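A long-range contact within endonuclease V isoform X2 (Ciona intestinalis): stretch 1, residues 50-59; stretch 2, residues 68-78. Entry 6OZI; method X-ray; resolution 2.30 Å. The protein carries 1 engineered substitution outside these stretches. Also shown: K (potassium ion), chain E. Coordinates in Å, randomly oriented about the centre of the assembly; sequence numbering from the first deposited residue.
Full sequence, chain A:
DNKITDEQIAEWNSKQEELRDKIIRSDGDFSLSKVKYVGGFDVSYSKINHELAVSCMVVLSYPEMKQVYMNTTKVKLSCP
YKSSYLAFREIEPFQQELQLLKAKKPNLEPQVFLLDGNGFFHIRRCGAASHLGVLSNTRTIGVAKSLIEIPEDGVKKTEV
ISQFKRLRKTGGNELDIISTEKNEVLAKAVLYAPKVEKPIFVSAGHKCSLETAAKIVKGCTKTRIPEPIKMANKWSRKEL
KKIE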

ATOM      1  N   HIS A  50       7.595 -17.724   8.679  1.00 68.13           N
ATOM      2  CA  HIS A  50       6.331 -18.365   8.320  1.00 68.52           C
ATOM      3  C   HIS A  50       5.446 -18.632   9.531  1.00 66.03           C
ATOM      4  O   HIS A  50       4.215 -18.578   9.423  1.00 64.51           O
ATOM      5  CB  HIS A  50       6.605 -19.664   7.569  1.00 74.77           C
ATOM      6  CG  HIS A  50       6.947 -19.462   6.127  1.00 78.52           C
ATOM      7  ND1 HIS A  50       6.162 -19.942   5.101  1.00 79.52           N
ATOM      8  CD2 HIS A  50       7.985 -18.820   5.540  1.00 81.37           C
ATOM      9  CE1 HIS A  50       6.707 -19.612   3.943  1.00 81.88           C
ATOM     10  NE2 HIS A  50       7.812 -18.930   4.181  1.00 83.14           N
ATOM     11  N   GLU A  51       6.043 -18.934  10.681  1.00 67.86           N
ATOM     12  CA  GLU A  51       5.250 -19.236  11.867  1.00 64.04           C
ATOM     13  C   GLU A  51       4.519 -18.007  12.393  1.00 57.15           C
ATOM     14  O   GLU A  51       3.408 -18.126  12.925  1.00 55.48           O
ATOM     15  CB  GLU A  51       6.171 -19.794  12.955  1.00 69.31           C
ATOM     16  CG  GLU A  51       7.054 -18.727  13.617  1.00 70.89           C
ATOM     17  CD  GLU A  51       8.247 -18.303  12.771  1.00 74.48           C
ATOM     18  OE1 GLU A  51       8.414 -18.822  11.645  1.00 77.16           O
ATOM     19  OE2 GLU A  51       9.011 -17.429  13.232  1.00 75.13           O
ATOM     20  N   LEU A  52       5.103 -16.827  12.219  1.00 60.47           N
ATOM     21  CA  LEU A  52       4.633 -15.620  12.883  1.00 49.18           C
ATOM     22  C   LEU A  52       3.353 -15.100  12.233  1.00 39.55           C
ATOM     23  O   LEU A  52       3.320 -14.843  11.025  1.00 35.76           O
ATOM     24  CB  LEU A  52       5.738 -14.568  12.850  1.00 47.97           C
ATOM     25  CG  LEU A  52       5.344 -13.133  13.155  1.00 46.49           C
ATOM     26  CD1 LEU A  52       4.894 -13.054  14.604  1.00 46.53           C
ATOM     27  CD2 LEU A  52       6.517 -12.205  12.905  1.00 48.85           C
ATOM     28  N   ALA A  53       2.300 -14.937  13.033  1.00 42.03           N
ATOM     29  CA  ALA A  53       1.061 -14.360  12.532  1.00 30.60           C
ATOM     30  C   ALA A  53       0.423 -13.539  13.641  1.00 29.30           C
ATOM     31  O   ALA A  53       0.827 -13.601  14.803  1.00 30.27           O
ATOM     32  CB  ALA A  53       0.102 -15.443  12.028  1.00 34.11           C
ATOM     33  N   VAL A  54      -0.585 -12.751  13.269  1.00 28.77           N
ATOM     34  CA  VAL A  54      -1.328 -11.922  14.212  1.00 28.32           C
ATOM     35  C   VAL A  54      -2.806 -11.999  13.850  1.00 28.90           C
ATOM     36  O   VAL A  54      -3.181 -11.716  12.709  1.00 28.96           O
ATOM     37  CB  VAL A  54      -0.858 -10.456  14.193  1.00 27.56           C
ATOM     38  CG1 VAL A  54      -1.778  -9.595  15.035  1.00 25.11           C
ATOM     39  CG2 VAL A  54       0.586 -10.338  14.665  1.00 28.32           C
ATOM     40  N   SER A  55      -3.640 -12.399  14.802  1.00 26.89           N
ATOM     41  CA  SER A  55      -5.082 -12.329  14.629  1.00 24.81           C
ATOM     42  C   SER A  55      -5.602 -11.012  15.193  1.00 23.99           C
ATOM     43  O   SER A  55      -4.947 -10.355  16.000  1.00 23.67           O
ATOM     44  CB  SER A  55      -5.774 -13.511  15.307  1.00 26.17           C
ATOM     45  OG  SER A  55      -5.662 -13.443  16.717  1.00 28.42           O
ATOM     46  N   CYS A  56      -6.786 -10.613  14.734  1.00 23.11           N
ATOM     47  CA  CYS A  56      -7.428  -9.408  15.239  1.00 23.97           C
ATOM     48  C   CYS A  56      -8.936  -9.595  15.233  1.00 26.66           C
ATOM     49  O   CYS A  56      -9.506 -10.113  14.265  1.00 28.84           O
ATOM     50  CB  CYS A  56      -7.068  -8.167  14.407  1.00 23.57           C
ATOM     51  SG  CYS A  56      -7.944  -6.645  14.907  1.00 22.28           S
ATOM     52  N   MET A  57      -9.575  -9.165  16.315  1.00 26.35           N
ATOM     53  CA  MET A  57     -11.028  -9.127  16.386  1.00 23.95           C
ATOM     54  C   MET A  57     -11.434  -7.713  16.766  1.00 24.30           C
ATOM     55  O   MET A  57     -10.816  -7.101  17.645  1.00 23.16           O
ATOM     56  CB  MET A  57     -11.572 -10.151  17.394  1.00 21.48           C
ATOM     57  CG  MET A  57     -13.083 -10.092  17.594  1.00 21.15           C
ATOM     58  SD  MET A  57     -13.773 -11.566  18.399  1.00 23.60           S
ATOM     59  CE  MET A  57     -13.631 -12.811  17.109  1.00 21.00           C
ATOM     60  N   VAL A  58     -12.443  -7.184  16.073  1.00 25.41           N
ATOM     61  CA  VAL A  58     -12.941  -5.837  16.306  1.00 24.79           C
ATOM     62  C   VAL A  58     -14.443  -5.916  16.523  1.00 25.26           C
ATOM     63  O   VAL A  58     -15.107  -6.860  16.091  1.00 25.91           O
ATOM     64  CB  VAL A  58     -12.632  -4.883  15.132  1.00 23.21           C
ATOM     65  CG1 VAL A  58     -11.132  -4.651  14.992  1.00 21.95           C
ATOM     66  CG2 VAL A  58     -13.210  -5.442  13.838  1.00 21.89           C
ATOM     67  N   VAL A  59     -14.973  -4.915  17.222  1.00 24.59           N
ATOM     68  CA  VAL A  59     -16.411  -4.717  17.333  1.00 25.19           C
ATOM     69  C   VAL A  59     -16.709  -3.256  17.033  1.00 27.06           C
ATOM     70  O   VAL A  59     -16.134  -2.358  17.664  1.00 29.54           O
ATOM     71  CB  VAL A  59     -16.966  -5.100  18.719  1.00 25.90           C
ATOM     72  CG1 VAL A  59     -18.481  -4.939  18.733  1.00 26.49           C
ATOM     73  CG2 VAL A  59     -16.590  -6.526  19.084  1.00 25.52           C
TER
HETATM   74  K     K E 301      -3.569  -8.073  22.850  1.00 35.91           K
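Stretch 2, residues 68-78: VYMNTTKVKLS

Neighbouring strands of an antiparallel sheet sort their side chains by alternation, and this pair is a compact example. On one face Ala53 CB lies 3.7 Å from Val75 CG2; Leu77, beyond the strand, brings its CG to 3.6 Å from the same Ala53 CB. Farther along that face Val59 CB meets Tyr69 CB at 3.7 Å. The opposite face carries Val54, whose CG1 is 3.7 Å from Thr72 CB, and Val58, whose CG1 packs 3.8 Å from Met70 CG.

Between these two layers of side chains the backbone is extended through most of both strands, while His50 and Glu51 are in a turn-like conformation before the first, and stretch 2 runs back along stretch 1 with the strand axes at 158° and 4.4 Å apart at their closest. Pairs Ala53–Val75, Ser55–Thr73, Met57–Asn71 and Val59–Tyr69 each exchange two backbone hydrogen bonds; Ser55 N to Thr73 O and Thr73 N to Ser55 O are both 2.9 Å. Between them sit the non-hydrogen-bonded pairs, such as Cys56 with Thr72, where the CA atoms close to 4.2 Å and Thr72 CA approaches Ser55 O at 3.0 Å. Val59 O also accepts from Val68 N at 2.7 Å.

At the polar edge, stretch 2 binds potassium through Asn71 OD1 and Thr72 O, each 2.8 Å from K, and three waters also bind the ion.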

ATOM      1  N   VAL A  68     -15.643   0.112  18.747  1.00 27.92           N
ATOM      2  CA  VAL A  68     -15.727   0.110  20.204  1.00 29.36           C
ATOM      3  C   VAL A  68     -14.872  -0.973  20.836  1.00 30.00           C
ATOM      4  O   VAL A  68     -14.671  -0.939  22.061  1.00 31.26           O
ATOM      5  CB  VAL A  68     -17.187  -0.020  20.693  1.00 28.94           C
ATOM      6  CG1 VAL A  68     -17.999   1.209  20.310  1.00 28.62           C
ATOM      7  CG2 VAL A  68     -17.829  -1.275  20.124  1.00 28.78           C
ATOM      8  N   TYR A  69     -14.360  -1.929  20.059  1.00 29.88           N
ATOM      9  CA  TYR A  69     -13.481  -2.952  20.613  1.00 28.43           C
ATOM     10  C   TYR A  69     -12.449  -3.354  19.572  1.00 28.10           C
ATOM     11  O   TYR A  69     -12.762  -3.458  18.386  1.00 27.83           O
ATOM     12  CB  TYR A  69     -14.276  -4.182  21.065  1.00 25.93           C
ATOM     13  CG  TYR A  69     -13.437  -5.349  21.576  1.00 25.51           C
ATOM     14  CD1 TYR A  69     -12.952  -6.324  20.704  1.00 24.71           C
ATOM     15  CD2 TYR A  69     -13.162  -5.491  22.932  1.00 23.80           C
ATOM     16  CE1 TYR A  69     -12.207  -7.395  21.166  1.00 23.37           C
ATOM     17  CE2 TYR A  69     -12.417  -6.555  23.399  1.00 24.31           C
ATOM     18  CZ  TYR A  69     -11.943  -7.505  22.514  1.00 24.79           C
ATOM     19  OH  TYR A  69     -11.208  -8.565  22.991  1.00 25.60           O
ATOM     20  N   MET A  70     -11.221  -3.585  20.023  1.00 27.88           N
ATOM     21  CA  MET A  70     -10.177  -4.111  19.156  1.00 27.85           C
ATOM     22  C   MET A  70      -9.198  -4.914  19.998  1.00 26.88           C
ATOM     23  O   MET A  70      -8.879  -4.529  21.126  1.00 26.48           O
ATOM     24  CB  MET A  70      -9.439  -2.993  18.407  1.00 29.19           C
ATOM     25  CG  MET A  70      -8.427  -3.489  17.372  1.00 29.37           C
ATOM     26  SD  MET A  70      -6.780  -3.802  18.057  1.00 32.11           S
ATOM     27  CE  MET A  70      -6.094  -2.144  18.034  1.00 32.45           C
ATOM     28  N   ASN A  71      -8.736  -6.036  19.449  1.00 25.67           N
ATOM     29  CA  ASN A  71      -7.659  -6.788  20.075  1.00 27.18           C
ATOM     30  C   ASN A  71      -6.890  -7.542  18.997  1.00 25.61           C
ATOM     31  O   ASN A  71      -7.487  -8.046  18.042  1.00 26.63           O
ATOM     32  CB  ASN A  71      -8.182  -7.759  21.145  1.00 27.61           C
ATOM     33  CG  ASN A  71      -7.059  -8.513  21.845  1.00 29.11           C
ATOM     34  OD1 ASN A  71      -6.405  -7.984  22.747  1.00 30.69           O
ATOM     35  ND2 ASN A  71      -6.836  -9.754  21.434  1.00 29.21           N
ATOM     36  N   THR A  72      -5.567  -7.605  19.154  1.00 25.74           N
ATOM     37  CA  THR A  72      -4.708  -8.396  18.283  1.00 25.18           C
ATOM     38  C   THR A  72      -3.942  -9.401  19.130  1.00 24.48           C
ATOM     39  O   THR A  72      -3.651  -9.148  20.297  1.00 23.29           O
ATOM     40  CB  THR A  72      -3.705  -7.532  17.499  1.00 25.92           C
ATOM     41  OG1 THR A  72      -2.832  -6.859  18.414  1.00 27.33           O
ATOM     42  CG2 THR A  72      -4.428  -6.498  16.648  1.00 25.57           C
ATOM     43  N   THR A  73      -3.609 -10.546  18.535  1.00 25.27           N
ATOM     44  CA  THR A  73      -2.930 -11.615  19.253  1.00 28.49           C
ATOM     45  C   THR A  73      -1.852 -12.214  18.368  1.00 29.52           C
ATOM     46  O   THR A  73      -2.129 -12.605  17.232  1.00 29.66           O
ATOM     47  CB  THR A  73      -3.911 -12.718  19.668  1.00 28.15           C
ATOM     48  OG1 THR A  73      -5.052 -12.134  20.304  1.00 27.94           O
ATOM     49  CG2 THR A  73      -3.246 -13.686  20.630  1.00 29.59           C
ATOM     50  N   LYS A  74      -0.627 -12.277  18.878  1.00 29.69           N
ATOM     51  CA  LYS A  74       0.416 -13.023  18.186  1.00 30.97           C
ATOM     52  C   LYS A  74       0.087 -14.510  18.249  1.00 32.95           C
ATOM     53  O   LYS A  74      -0.090 -15.070  19.336  1.00 35.57           O
ATOM     54  CB  LYS A  74       1.776 -12.735  18.809  1.00 30.68           C
ATOM     55  CG  LYS A  74       2.936 -13.457  18.143  1.00 31.74           C
ATOM     56  CD  LYS A  74       4.232 -13.211  18.909  1.00 34.52           C
ATOM     57  CE  LYS A  74       5.375 -14.064  18.372  1.00 37.24           C
ATOM     58  NZ  LYS A  74       5.038 -15.514  18.432  1.00 39.37           N
ATOM     59  N   VAL A  75      -0.006 -15.144  17.083  1.00 31.48           N
ATOM     60  CA  VAL A  75      -0.453 -16.523  16.961  1.00 33.17           C
ATOM     61  C   VAL A  75       0.477 -17.263  16.016  1.00 35.44           C
ATOM     62  O   VAL A  75       1.168 -16.662  15.183  1.00 35.24           O
ATOM     63  CB  VAL A  75      -1.907 -16.640  16.460  1.00 32.84           C
ATOM     64  CG1 VAL A  75      -2.858 -15.915  17.399  1.00 33.72           C
ATOM     65  CG2 VAL A  75      -2.018 -16.108  15.047  1.00 31.08           C
ATOM     66  N   LYS A  76       0.520 -18.579  16.184  1.00 37.52           N
ATOM     67  CA  LYS A  76       1.189 -19.477  15.255  1.00 41.14           C
ATOM     68  C   LYS A  76       0.119 -20.214  14.463  1.00 40.31           C
ATOM     69  O   LYS A  76      -0.709 -20.924  15.043  1.00 40.95           O
ATOM     70  CB  LYS A  76       2.101 -20.450  16.002  1.00 45.69           C
ATOM     71  CG  LYS A  76       3.372 -19.793  16.547  1.00 50.05           C
ATOM     72  CD  LYS A  76       4.042 -20.621  17.652  1.00 54.60           C
ATOM     73  CE  LYS A  76       4.281 -22.064  17.223  1.00 57.56           C
ATOM     74  NZ  LYS A  76       4.886 -22.865  18.329  1.00 60.96           N
ATOM     75  N   LEU A  77       0.120 -20.026  13.147  1.00 38.46           N
ATOM     76  CA  LEU A  77      -0.897 -20.626  12.294  1.00 39.14           C
ATOM     77  C   LEU A  77      -0.604 -22.109  12.102  1.00 41.39           C
ATOM     78  O   LEU A  77       0.556 -22.521  12.028  1.00 42.20           O
ATOM     79  CB  LEU A  77      -0.963 -19.904  10.948  1.00 38.73           C
ATOM     80  CG  LEU A  77      -1.562 -18.494  11.010  1.00 39.61           C
ATOM     81  CD1 LEU A  77      -1.535 -17.805   9.646  1.00 39.59           C
ATOM     82  CD2 LEU A  77      -2.982 -18.508  11.572  1.00 39.04           C
ATOM     83  N   SER A  78      -1.663 -22.917  12.043  1.00 43.23           N
ATOM     84  CA  SER A  78      -1.500 -24.366  11.984  1.00 44.13           C
ATOM     85  C   SER A  78      -1.370 -24.907  10.563  1.00 43.80           C
ATOM     86  O   SER A  78      -0.822 -26.001  10.386  1.00 45.35           O
ATOM     87  CB  SER A  78      -2.661 -25.068  12.697  1.00 43.74           C
ATOM     88  OG  SER A  78      -3.914 -24.568  12.278  1.00 42.44           O
TER
HETATM   89  O   HOH W   1      -4.289 -11.102  22.835  1.00 31.68           O
HETATM   90  O   HOH W   2      -1.580  -6.846  21.482  1.00 38.91           O
HETATM   91  O   HOH W   3      -4.384  -5.351  21.403  1.00 31.84           O